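Local atomic coordinates of Mypaa.01249.c (Mycobacterium paratuberculosis, PDB entry 3RD5), a protein that probably works as an oxidoreductase of the short-chain dehydrogenase/reductase family, although its substrate and its reaction have not been established. Residues V77-A81 with A121-L125; R133-V137 with T235-Q241; L71-S75 with T104-F108; I96-Y101 with Y159-Y165. All coordinates share one frame; numbering follows the deposited sequence. Where two conformers were deposited one is given.

Interaction 1 of 4, residues V77-A81 with A121-L125; sequences VRRFA and ALTNL
Ala81 N binds Val77 O at 2.9 Å, a helical bond that sets these two residues one turn apart, both with CB directed at the segment 121-125. The segment axes approach to 9.5 Å and cross at -33°, a near-parallel pairing in which Val77 faces Leu122 and Ala81 faces Leu125. With CG1 anti to its backbone N (chi1 175°), Val77 pushes that methyl against the neighbouring helix, 3.6 Å from Leu122 N, with Ala121 CB and Leu125 CD1 also close by. One turn on, the small side chain of Ala81 lets its CB come within 3.7 Å of Leu125 CB. Leu122 reaches out with CD1 to the edge of the Phe80 ring, 3.7 Å from Phe80 CD2. On the exposed side, and only tentatively because Arg78 has two conformers, a face of its guanidinium lies over Leu125 CD2. Below this apolar seam lies the parallel sheet: Phe80 rests on Val20, Ile44 and Ala46 of strands 18-22 and 42-47, and Leu122 on Thr22 and Leu90, of strands 18-22 and 87-92, so helices 74-82 and 110-126 cover the same face side by side.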
loop_
_atom_site.group_PDB
_atom_site.type_symbol
_atom_site.label_atom_id
_atom_site.label_comp_id
_atom_site.label_asym_id
_atom_site.label_seq_id
_atom_site.Cartn_x
_atom_site.Cartn_y
_atom_site.Cartn_z
ATOM N N VAL A 77 9.940 -10.733 -3.739
ATOM C CA VAL A 77 9.040 -10.500 -2.616
ATOM C C VAL A 77 9.335 -11.489 -1.486
ATOM O O VAL A 77 9.422 -11.106 -0.323
ATOM C CB VAL A 77 7.560 -10.552 -3.047
ATOM C CG1 VAL A 77 6.570 -10.421 -1.812
ATOM C CG2 VAL A 77 7.262 -9.451 -4.098
ATOM N N ARG A 78 9.450 -12.769 -1.836
ATOM C CA ARG A 78 9.698 -13.838 -0.856
ATOM C C ARG A 78 11.034 -13.675 -0.149
ATOM O O ARG A 78 11.117 -13.811 1.078
ATOM C CB ARG A 78 9.606 -15.210 -1.528
ATOM C CG ARG A 78 8.204 -15.595 -1.901
ATOM C CD ARG A 78 8.097 -17.070 -2.347
ATOM N NE ARG A 78 6.724 -17.499 -2.169
ATOM C CZ ARG A 78 6.222 -17.997 -1.045
ATOM N NH1 ARG A 78 6.976 -18.229 0.034
ATOM N NH2 ARG A 78 4.950 -18.318 -1.019
ATOM N N ARG A 79 12.079 -13.376 -0.905
ATOM C CA ARG A 79 13.421 -13.191 -0.329
ATOM C C ARG A 79 13.413 -11.984 0.639
ATOM O O ARG A 79 13.964 -12.055 1.747
ATOM C CB ARG A 79 14.425 -13.001 -1.464
ATOM C CG ARG A 79 14.834 -14.287 -2.159
ATOM C CD ARG A 79 16.075 -14.077 -3.052
ATOM N NE ARG A 79 15.937 -12.972 -4.006
ATOM C CZ ARG A 79 15.371 -13.041 -5.211
ATOM N NH1 ARG A 79 14.872 -14.187 -5.672
ATOM N NH2 ARG A 79 15.320 -11.956 -5.977
ATOM N N PHE A 80 12.763 -10.901 0.233
ATOM C CA PHE A 80 12.683 -9.714 1.082
ATOM C C PHE A 80 11.921 -10.024 2.370
ATOM O O PHE A 80 12.373 -9.728 3.480
ATOM C CB PHE A 80 12.042 -8.531 0.355
ATOM C CG PHE A 80 11.696 -7.416 1.297
ATOM C CD1 PHE A 80 12.695 -6.552 1.749
ATOM C CD2 PHE A 80 10.425 -7.270 1.812
ATOM C CE1 PHE A 80 12.410 -5.576 2.705
ATOM C CE2 PHE A 80 10.155 -6.296 2.776
ATOM C CZ PHE A 80 11.157 -5.452 3.213
ATOM N N ALA A 81 10.754 -10.645 2.248
ATOM C CA ALA A 81 9.963 -10.952 3.423
ATOM C C ALA A 81 10.680 -11.846 4.400
ATOM O O ALA A 81 10.564 -11.662 5.623
ATOM C CB ALA A 81 8.611 -11.588 3.008
ATOM N N ALA A 121 1.053 -10.646 -1.769
ATOM C CA ALA A 121 2.008 -11.657 -1.381
ATOM C C ALA A 121 2.864 -11.202 -0.222
ATOM O O ALA A 121 3.055 -11.940 0.774
ATOM C CB ALA A 121 2.899 -12.001 -2.600
ATOM N N LEU A 122 3.348 -9.979 -0.296
ATOM C CA LEU A 122 4.197 -9.428 0.772
ATOM C C LEU A 122 3.469 -9.464 2.115
ATOM O O LEU A 122 4.039 -9.844 3.171
ATOM C CB LEU A 122 4.630 -8.002 0.460
ATOM C CG LEU A 122 5.490 -7.303 1.502
ATOM C CD1 LEU A 122 6.830 -8.053 1.685
ATOM C CD2 LEU A 122 5.703 -5.826 1.110
ATOM N N THR A 123 2.223 -9.000 2.105
ATOM C CA THR A 123 1.434 -8.913 3.335
ATOM C C THR A 123 1.180 -10.301 3.939
ATOM O O THR A 123 1.394 -10.519 5.149
ATOM C CB THR A 123 0.109 -8.173 3.095
ATOM O OG1 THR A 123 0.368 -6.873 2.566
ATOM C CG2 THR A 123 -0.681 -8.049 4.430
ATOM N N ASN A 124 0.807 -11.271 3.106
ATOM C CA ASN A 124 0.567 -12.603 3.650
ATOM C C ASN A 124 1.849 -13.199 4.233
ATOM O O ASN A 124 1.780 -13.932 5.225
ATOM C CB ASN A 124 0.024 -13.559 2.573
ATOM C CG ASN A 124 -1.438 -13.396 2.341
ATOM O OD1 ASN A 124 -2.200 -13.064 3.268
ATOM N ND2 ASN A 124 -1.867 -13.687 1.081
ATOM N N LEU A 125 2.991 -12.915 3.635
ATOM C CA LEU A 125 4.254 -13.460 4.123
ATOM C C LEU A 125 4.722 -12.777 5.415
ATOM O O LEU A 125 5.316 -13.451 6.274
ATOM C CB LEU A 125 5.318 -13.348 3.047
ATOM C CG LEU A 125 5.105 -14.236 1.828
ATOM C CD1 LEU A 125 5.987 -13.795 0.671
ATOM C CD2 LEU A 125 5.341 -15.733 2.178
#

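Interaction 2 of 4, residues R133-V137 with T235-Q241; sequences RVVTV and TLYAASQ
Arg133 reaches from strand 133-137 to helix 226-240 and presents the edge of its guanidinium to the last turn of the helix. Its CG sits between the backbone N and the carbonyl carbon (chi1 66°), and a second bend at chi3 swings the flat group over to the carbonyl oxygens. There NH1 donates twice, to Ala238 O at 2.8 Å and to Gln241 O at 2.8 Å, both acceptors lying close to the guanidinium plane. NH2 adds a long, weak bond to Gln241 O, and a weakly held water joins NH2 to Ser240 O. The positive group thus meets carbonyls at the C-terminal, electronegative end of a helix, which probably favours its charge and may offset the nearby Arg191 guanidinium. Farther along the strand the contact turns apolar. Val135 sets both methyls on the helix: CG1 meets Ala238 CB at 3.8 Å, and CG2 lies 3.9 Å from Ala239 CA. Val137 CG2 and the Thr235 side chain cross at about a right angle, with CG2 3.7 Å from Thr235 OG1. The segments run nearly antiparallel, at 163°, so Arg133, Val135 and Val137 meet progressively earlier residues of the helix. Thr136 points the opposite way, to Asn172 and Phe175 of helix 161-185, while Thr235 also touches Thr32 of helix 27-38. A central parallel strand between helices on both faces is the alpha/beta/alpha layering of the Rossmann fold, consistent with the short-chain dehydrogenase/reductase family.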
loop_
_atom_site.group_PDB
_atom_site.type_symbol
_atom_site.label_atom_id
_atom_site.label_comp_id
_atom_site.label_asym_id
_atom_site.label_seq_id
_atom_site.Cartn_x
_atom_site.Cartn_y
_atom_site.Cartn_z
ATOM N N ARG A 133 -0.374 -3.045 12.408
ATOM C CA ARG A 133 -1.260 -2.753 11.303
ATOM C C ARG A 133 -0.604 -2.792 9.941
ATOM O O ARG A 133 0.643 -2.640 9.815
ATOM C CB ARG A 133 -1.948 -1.385 11.489
ATOM C CG ARG A 133 -0.993 -0.210 11.434
ATOM C CD ARG A 133 -1.619 1.130 11.778
ATOM N NE ARG A 133 -2.136 1.166 13.157
ATOM C CZ ARG A 133 -2.738 2.219 13.707
ATOM N NH1 ARG A 133 -3.018 3.287 12.995
ATOM N NH2 ARG A 133 -3.143 2.134 14.978
ATOM N N VAL A 134 -1.456 -2.973 8.924
ATOM C CA VAL A 134 -1.128 -2.832 7.502
ATOM C C VAL A 134 -1.867 -1.609 6.991
ATOM O O VAL A 134 -3.071 -1.495 7.180
ATOM C CB VAL A 134 -1.574 -4.068 6.715
ATOM C CG1 VAL A 134 -1.239 -3.904 5.228
ATOM C CG2 VAL A 134 -0.947 -5.381 7.298
ATOM N N VAL A 135 -1.160 -0.706 6.324
ATOM C CA VAL A 135 -1.751 0.468 5.651
ATOM C C VAL A 135 -1.481 0.305 4.173
ATOM O O VAL A 135 -0.301 0.262 3.769
ATOM C CB VAL A 135 -1.131 1.790 6.134
ATOM C CG1 VAL A 135 -1.750 2.980 5.398
ATOM C CG2 VAL A 135 -1.332 1.953 7.655
ATOM N N THR A 136 -2.549 0.278 3.351
ATOM C CA THR A 136 -2.388 0.180 1.880
ATOM C C THR A 136 -2.808 1.480 1.243
ATOM O O THR A 136 -3.904 1.983 1.556
ATOM C CB THR A 136 -3.193 -1.031 1.366
ATOM O OG1 THR A 136 -2.707 -2.231 2.002
ATOM C CG2 THR A 136 -3.004 -1.204 -0.151
ATOM N N VAL A 137 -1.976 2.013 0.366
ATOM C CA VAL A 137 -2.236 3.293 -0.277
ATOM C C VAL A 137 -3.031 3.047 -1.564
ATOM O O VAL A 137 -2.582 2.286 -2.432
ATOM C CB VAL A 137 -0.944 4.115 -0.491
ATOM C CG1 VAL A 137 -1.306 5.521 -1.007
ATOM C CG2 VAL A 137 -0.136 4.224 0.841
ATOM N N THR A 235 -1.261 9.053 4.543
ATOM C CA THR A 235 -0.689 7.784 4.989
ATOM C C THR A 235 -0.244 7.838 6.455
ATOM O O THR A 235 -0.472 6.905 7.216
ATOM C CB THR A 235 0.495 7.389 4.128
ATOM O OG1 THR A 235 0.107 7.345 2.753
ATOM C CG2 THR A 235 1.052 6.028 4.526
ATOM N N LEU A 236 0.392 8.946 6.826
ATOM C CA LEU A 236 0.922 9.106 8.183
ATOM C C LEU A 236 -0.182 9.106 9.247
ATOM O O LEU A 236 -0.016 8.586 10.340
ATOM C CB LEU A 236 1.795 10.374 8.244
ATOM C CG LEU A 236 3.134 10.296 7.488
ATOM C CD1 LEU A 236 3.773 11.701 7.291
ATOM C CD2 LEU A 236 4.105 9.321 8.185
ATOM N N TYR A 237 -1.336 9.694 8.900
ATOM C CA TYR A 237 -2.509 9.644 9.764
ATOM C C TYR A 237 -3.008 8.191 9.917
ATOM O O TYR A 237 -3.195 7.694 11.030
ATOM C CB TYR A 237 -3.594 10.554 9.186
ATOM C CG TYR A 237 -4.857 10.718 10.000
ATOM C CD1 TYR A 237 -5.865 9.781 9.924
ATOM C CD2 TYR A 237 -5.080 11.853 10.736
ATOM C CE1 TYR A 237 -7.096 9.972 10.566
ATOM C CE2 TYR A 237 -6.304 12.044 11.378
ATOM C CZ TYR A 237 -7.281 11.099 11.270
ATOM O OH TYR A 237 -8.502 11.314 11.915
ATOM N N ALA A 238 -3.139 7.470 8.807
ATOM C CA ALA A 238 -3.544 6.061 8.861
ATOM C C ALA A 238 -2.550 5.183 9.634
ATOM O O ALA A 238 -2.948 4.263 10.335
ATOM C CB ALA A 238 -3.746 5.499 7.446
ATOM N N ALA A 239 -1.265 5.512 9.551
ATOM C CA ALA A 239 -0.225 4.724 10.242
ATOM C C ALA A 239 -0.154 4.956 11.718
ATOM O O ALA A 239 0.415 4.119 12.420
ATOM C CB ALA A 239 1.142 5.019 9.629
ATOM N N SER A 240 -0.719 6.071 12.197
ATOM C CA SER A 240 -0.491 6.513 13.568
ATOM C C SER A 240 -1.722 6.626 14.468
ATOM O O SER A 240 -1.546 6.668 15.691
ATOM C CB SER A 240 0.262 7.841 13.565
ATOM O OG SER A 240 -0.496 8.879 12.992
ATOM N N GLN A 241 -2.915 6.818 13.897
ATOM C CA GLN A 241 -4.095 7.155 14.703
ATOM C C GLN A 241 -4.876 5.919 15.096
ATOM O O GLN A 241 -4.796 4.903 14.457
ATOM C CB GLN A 241 -4.987 8.131 13.941
ATOM C CG GLN A 241 -4.291 9.420 13.547
ATOM C CD GLN A 241 -3.655 10.165 14.709
ATOM O OE1 GLN A 241 -2.386 10.267 14.861
ATOM N NE2 GLN A 241 -4.513 10.683 15.580
HETATM O O HOH W 1 -3.124 4.072 17.364
#

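Interaction 3 of 4, residues L71-S75 with T104-F108; sequences LQDLS and TVDGF
The N-terminus of helix 74-82, capped by Asp73, docks on a type I turn running from Thr104 to Gly107, and Asp106 of that turn joins the two. Asp106 OD2 accepts a hydrogen bond from Leu74 N at 2.8 Å, with a nearly straight N-H...O angle of 168°, on the syn side of the carboxylate. Its other oxygen, OD1, accepts from a water that in turn accepts from Ser75 N, so the carboxylate serves one amide of the opening helical turn directly and a second through water. Asp73 supplies the cap itself: OD1 receives Ser75 OG at 2.6 Å and, weakly, Ser75 N. The two acids come as near as 4.7 Å between Asp73 OD1 and Asp106 OD2, a closeness of like charges that the helix N-terminus may ease. In the Rossmann fold these segments follow the C-terminal ends of parallel strands 63-68 and 87-92, and here one leans on the other. A backbone bond strengthens the join, Val105 N donating to Gln72 O at 3.3 Å. Around it Thr104 CG2 abuts Gln72 CB, and Val105 CG2 abuts Asp73 CB. The chi1 of 72° leaves Thr104 OG1 directed back into its own turn, where it accepts from Phe108 N at 3.1 Å. Beneath the acid, Asp106 CB covers the rim of one face of the Phe108 ring, whereas Leu74 CD1 comes to its edge, 3.9 Å from Phe108 CE2.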
loop_
_atom_site.group_PDB
_atom_site.type_symbol
_atom_site.label_atom_id
_atom_site.label_comp_id
_atom_site.label_asym_id
_atom_site.label_seq_id
_atom_site.Cartn_x
_atom_site.Cartn_y
_atom_site.Cartn_z
ATOM N N LEU A 71 8.672 -5.698 -6.469
ATOM C CA LEU A 71 7.279 -6.120 -6.412
ATOM C C LEU A 71 6.783 -6.788 -7.678
ATOM O O LEU A 71 5.763 -7.439 -7.632
ATOM C CB LEU A 71 6.356 -4.948 -6.065
ATOM C CG LEU A 71 6.439 -4.457 -4.604
ATOM C CD1 LEU A 71 5.803 -3.051 -4.540
ATOM C CD2 LEU A 71 5.650 -5.447 -3.688
ATOM N N GLN A 72 7.506 -6.647 -8.789
ATOM C CA GLN A 72 7.212 -7.329 -10.060
ATOM C C GLN A 72 7.865 -8.688 -10.199
ATOM O O GLN A 72 7.916 -9.240 -11.308
ATOM C CB GLN A 72 7.599 -6.449 -11.264
ATOM C CG GLN A 72 6.891 -5.095 -11.228
ATOM C CD GLN A 72 7.029 -4.267 -12.503
ATOM O OE1 GLN A 72 7.300 -4.795 -13.594
ATOM N NE2 GLN A 72 6.723 -2.978 -12.388
ATOM N N ASP A 73 8.347 -9.236 -9.095
ATOM C CA ASP A 73 9.030 -10.559 -9.101
ATOM C C ASP A 73 8.710 -11.236 -7.767
ATOM O O ASP A 73 9.255 -10.873 -6.737
ATOM C CB ASP A 73 10.530 -10.340 -9.330
ATOM C CG ASP A 73 11.353 -11.612 -9.328
ATOM O OD1 ASP A 73 10.852 -12.675 -8.923
ATOM O OD2 ASP A 73 12.540 -11.544 -9.770
ATOM N N LEU A 74 7.778 -12.184 -7.784
ATOM C CA LEU A 74 7.389 -12.821 -6.535
ATOM C C LEU A 74 8.536 -13.497 -5.799
ATOM O O LEU A 74 8.515 -13.607 -4.564
ATOM C CB LEU A 74 6.203 -13.773 -6.749
ATOM C CG LEU A 74 4.882 -13.139 -7.127
ATOM C CD1 LEU A 74 3.863 -14.235 -7.519
ATOM C CD2 LEU A 74 4.329 -12.313 -5.953
ATOM N N SER A 75 9.566 -13.963 -6.515
ATOM C CA SER A 75 10.727 -14.526 -5.833
ATOM C C SER A 75 11.497 -13.500 -5.017
ATOM O O SER A 75 11.986 -13.809 -3.939
ATOM C CB SER A 75 11.661 -15.254 -6.803
ATOM O OG SER A 75 12.423 -14.379 -7.648
ATOM N N THR A 104 4.849 -8.496 -15.851
ATOM C CA THR A 104 5.880 -8.775 -14.850
ATOM C C THR A 104 6.552 -10.123 -15.160
ATOM O O THR A 104 6.116 -10.859 -16.015
ATOM C CB THR A 104 5.267 -8.787 -13.425
ATOM O OG1 THR A 104 4.449 -9.974 -13.247
ATOM C CG2 THR A 104 4.465 -7.573 -13.130
ATOM N N VAL A 105 7.581 -10.435 -14.355
ATOM C CA VAL A 105 8.285 -11.710 -14.391
ATOM C C VAL A 105 7.291 -12.891 -14.309
ATOM O O VAL A 105 7.457 -13.968 -14.936
ATOM C CB VAL A 105 9.296 -11.773 -13.164
ATOM C CG1 VAL A 105 9.980 -13.095 -13.115
ATOM C CG2 VAL A 105 10.312 -10.585 -13.235
ATOM N N ASP A 106 6.265 -12.694 -13.483
ATOM C CA ASP A 106 5.258 -13.714 -13.221
ATOM C C ASP A 106 4.059 -13.718 -14.182
ATOM O O ASP A 106 3.122 -14.510 -14.019
ATOM C CB ASP A 106 4.805 -13.574 -11.750
ATOM C CG ASP A 106 5.990 -13.673 -10.788
ATOM O OD1 ASP A 106 6.562 -14.792 -10.698
ATOM O OD2 ASP A 106 6.376 -12.637 -10.213
ATOM N N GLY A 107 4.113 -12.849 -15.179
ATOM C CA GLY A 107 3.071 -12.766 -16.201
ATOM C C GLY A 107 1.880 -11.929 -15.874
ATOM O O GLY A 107 0.833 -12.019 -16.540
ATOM N N PHE A 108 2.020 -11.079 -14.856
ATOM C CA PHE A 108 0.910 -10.229 -14.474
ATOM C C PHE A 108 0.962 -8.910 -15.254
ATOM O O PHE A 108 2.035 -8.399 -15.547
ATOM C CB PHE A 108 0.933 -9.876 -12.976
ATOM C CG PHE A 108 1.069 -11.049 -12.037
ATOM C CD1 PHE A 108 0.445 -12.273 -12.282
ATOM C CD2 PHE A 108 1.744 -10.881 -10.830
ATOM C CE1 PHE A 108 0.578 -13.300 -11.376
ATOM C CE2 PHE A 108 1.839 -11.935 -9.900
ATOM C CZ PHE A 108 1.274 -13.141 -10.221
HETATM O O HOH W 2 8.942 -14.965 -9.490
#

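Interaction 4 of 4, residues I96-Y101 with Y159-Y165; sequences IMAVPY and YSPWLAY
The loop 96-101 turns at Ala98, whose positive phi (56°) is of the left-handed helical kind, and here its CA comes within 4.3 Å of the CA of Pro161 at the start of helix 161-185. Ser160 is the N-cap of that helix, and Tyr165 opens the Tyr-X-X-X-Lys sequence, completed by Lys169, that marks the short-chain dehydrogenases/reductases; in relatives this tyrosine is the catalytic one. Met97 lies over its ring. With CG anti to the backbone N (chi1 -176°), the chain crosses one face of Tyr165 so that CG stands 3.4 Å from the ring centroid, almost on the normal, a CH-pi contact. SD follows obliquely over the same ring and, beyond it, lies 3.8 Å from Trp162 CH2, so the sulfur makes Met-aromatic contacts with two rings. Ile96 O approaches the Tyr165 edge near the ring plane. Ala98 CB lies over the face of the six-membered ring of Trp162, 3.5 Å from its centroid, a second CH-pi contact, while Ala98 CA gives a C-H...O contact to Pro161 O. At the other end of the loop, Tyr101 turns its ring edge to the face of Tyr159, a T-shaped pair with planes at 76°, and Tyr101 CB also sits over that face. Gln111 of helix 110-126 links both sides, bonding to Ala98 N and Pro161 O as well as Tyr159 OH. Tyr159 OH donates to Val99 O at 2.7 Å, meeting it from above the carbonyl plane.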
loop_
_atom_site.group_PDB
_atom_site.type_symbol
_atom_site.label_atom_id
_atom_site.label_comp_id
_atom_site.label_asym_id
_atom_site.label_seq_id
_atom_site.Cartn_x
_atom_site.Cartn_y
_atom_site.Cartn_z
ATOM N N ILE A 96 2.907 2.105 -9.428
ATOM C CA ILE A 96 3.073 2.680 -10.748
ATOM C C ILE A 96 1.687 3.082 -11.263
ATOM O O ILE A 96 0.678 2.508 -10.880
ATOM C CB ILE A 96 3.804 1.716 -11.721
ATOM C CG1 ILE A 96 3.069 0.416 -11.898
ATOM C CG2 ILE A 96 5.263 1.470 -11.224
ATOM C CD1 ILE A 96 3.696 -0.512 -12.999
ATOM N N MET A 97 1.644 4.026 -12.188
ATOM C CA MET A 97 0.410 4.703 -12.541
ATOM C C MET A 97 0.300 5.037 -14.035
ATOM O O MET A 97 1.067 5.859 -14.558
ATOM C CB MET A 97 0.225 6.016 -11.708
ATOM C CG MET A 97 -1.080 6.716 -11.969
ATOM S SD MET A 97 -1.382 8.139 -10.858
ATOM C CE MET A 97 -0.201 9.346 -11.495
ATOM N N ALA A 98 -0.709 4.450 -14.674
ATOM C CA ALA A 98 -1.106 4.801 -16.056
ATOM C C ALA A 98 0.033 4.679 -17.053
ATOM O O ALA A 98 0.281 5.528 -17.889
ATOM C CB ALA A 98 -1.741 6.181 -16.077
ATOM N N VAL A 99 0.727 3.562 -16.956
ATOM C CA VAL A 99 1.858 3.175 -17.810
ATOM C C VAL A 99 1.355 2.314 -18.996
ATOM O O VAL A 99 0.218 1.830 -18.976
ATOM C CB VAL A 99 2.908 2.393 -17.006
ATOM C CG1 VAL A 99 3.553 3.313 -15.928
ATOM C CG2 VAL A 99 2.334 1.138 -16.377
ATOM N N PRO A 100 2.176 2.143 -20.045
ATOM C CA PRO A 100 1.830 1.216 -21.123
ATOM C C PRO A 100 1.667 -0.213 -20.671
ATOM O O PRO A 100 2.109 -0.602 -19.580
ATOM C CB PRO A 100 2.984 1.370 -22.119
ATOM C CG PRO A 100 3.563 2.735 -21.800
ATOM C CD PRO A 100 3.431 2.848 -20.316
ATOM N N TYR A 101 1.017 -1.001 -21.509
ATOM C CA TYR A 101 0.851 -2.431 -21.253
ATOM C C TYR A 101 2.207 -3.120 -21.172
ATOM O O TYR A 101 3.035 -2.968 -22.055
ATOM C CB TYR A 101 0.021 -3.070 -22.387
ATOM C CG TYR A 101 -0.111 -4.564 -22.313
ATOM C CD1 TYR A 101 0.728 -5.390 -23.056
ATOM C CD2 TYR A 101 -1.086 -5.146 -21.518
ATOM C CE1 TYR A 101 0.639 -6.777 -22.975
ATOM C CE2 TYR A 101 -1.219 -6.546 -21.448
ATOM C CZ TYR A 101 -0.359 -7.347 -22.192
ATOM O OH TYR A 101 -0.441 -8.741 -22.147
ATOM N N TYR A 159 -6.260 -2.824 -23.681
ATOM C CA TYR A 159 -5.732 -2.148 -22.515
ATOM C C TYR A 159 -6.139 -0.680 -22.457
ATOM O O TYR A 159 -6.181 0.015 -23.470
ATOM C CB TYR A 159 -4.217 -2.227 -22.566
ATOM C CG TYR A 159 -3.446 -1.730 -21.348
ATOM C CD1 TYR A 159 -3.445 -2.455 -20.145
ATOM C CD2 TYR A 159 -2.658 -0.584 -21.434
ATOM C CE1 TYR A 159 -2.645 -2.017 -19.090
ATOM C CE2 TYR A 159 -1.876 -0.161 -20.397
ATOM C CZ TYR A 159 -1.899 -0.861 -19.241
ATOM O OH TYR A 159 -1.029 -0.385 -18.222
ATOM N N SER A 160 -6.356 -0.182 -21.232
ATOM C CA SER A 160 -6.511 1.224 -20.899
ATOM C C SER A 160 -5.508 1.545 -19.789
ATOM O O SER A 160 -5.660 0.999 -18.665
ATOM C CB SER A 160 -7.920 1.478 -20.414
ATOM O OG SER A 160 -7.974 2.770 -19.753
ATOM N N PRO A 161 -4.508 2.413 -20.027
ATOM C CA PRO A 161 -3.580 2.749 -18.949
ATOM C C PRO A 161 -4.293 3.204 -17.651
ATOM O O PRO A 161 -3.924 2.775 -16.553
ATOM C CB PRO A 161 -2.696 3.833 -19.542
ATOM C CG PRO A 161 -2.689 3.484 -21.019
ATOM C CD PRO A 161 -4.063 2.994 -21.323
ATOM N N TRP A 162 -5.268 4.092 -17.775
ATOM C CA TRP A 162 -5.953 4.617 -16.587
ATOM C C TRP A 162 -6.906 3.611 -15.993
ATOM O O TRP A 162 -6.971 3.503 -14.743
ATOM C CB TRP A 162 -6.641 5.976 -16.862
ATOM C CG TRP A 162 -5.659 7.090 -16.851
ATOM C CD1 TRP A 162 -5.110 7.743 -17.937
ATOM C CD2 TRP A 162 -5.004 7.610 -15.697
ATOM N NE1 TRP A 162 -4.194 8.656 -17.496
ATOM C CE2 TRP A 162 -4.119 8.605 -16.125
ATOM C CE3 TRP A 162 -5.127 7.349 -14.322
ATOM C CZ2 TRP A 162 -3.310 9.328 -15.206
ATOM C CZ3 TRP A 162 -4.330 8.080 -13.419
ATOM C CH2 TRP A 162 -3.449 9.062 -13.894
ATOM N N LEU A 163 -7.674 2.859 -16.782
ATOM C CA LEU A 163 -8.570 1.868 -16.176
ATOM C C LEU A 163 -7.800 0.681 -15.554
ATOM O O LEU A 163 -8.271 0.057 -14.601
ATOM C CB LEU A 163 -9.716 1.419 -17.107
ATOM C CG LEU A 163 -10.791 2.465 -17.377
ATOM C CD1 LEU A 163 -11.735 1.957 -18.510
ATOM C CD2 LEU A 163 -11.596 2.794 -16.112
ATOM N N ALA A 164 -6.612 0.389 -16.065
ATOM C CA ALA A 164 -5.734 -0.602 -15.422
ATOM C C ALA A 164 -5.222 -0.083 -14.072
ATOM O O ALA A 164 -5.176 -0.837 -13.080
ATOM C CB ALA A 164 -4.575 -1.022 -16.366
ATOM N N TYR A 165 -4.862 1.202 -14.006
ATOM C CA TYR A 165 -4.591 1.855 -12.712
ATOM C C TYR A 165 -5.796 1.703 -11.776
ATOM O O TYR A 165 -5.672 1.260 -10.630
ATOM C CB TYR A 165 -4.215 3.321 -12.884
ATOM C CG TYR A 165 -3.687 3.959 -11.604
ATOM C CD1 TYR A 165 -2.584 3.425 -10.926
ATOM C CD2 TYR A 165 -4.321 5.044 -11.042
ATOM C CE1 TYR A 165 -2.117 3.992 -9.757
ATOM C CE2 TYR A 165 -3.867 5.609 -9.889
ATOM C CZ TYR A 165 -2.758 5.092 -9.255
ATOM O OH TYR A 165 -2.340 5.671 -8.048
#

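In the fold
All four contacts belong to one Rossmann-type domain. Their first segments follow the chain order 3, 1, 4, 2. Interactions 1 and 3 share helix 74-82, with centres 12 Å apart, and Leu74 CD2 packs on Ala121 CB at 3.7 Å. Interaction 3 also touches interaction 4, centres 17 Å apart, through Gln72 and Ile96, so 1, 3 and 4 form a continuous series from the helices flanking the sheet to the loops near the family's Tyr-X-X-X-Lys sequence. Interaction 2 lies across the chain's centre from 3 and 4, yet touches interaction 1 where Val134 meets Thr123. Helices thus pack on both faces of the sheet, tying together segments distant in sequence.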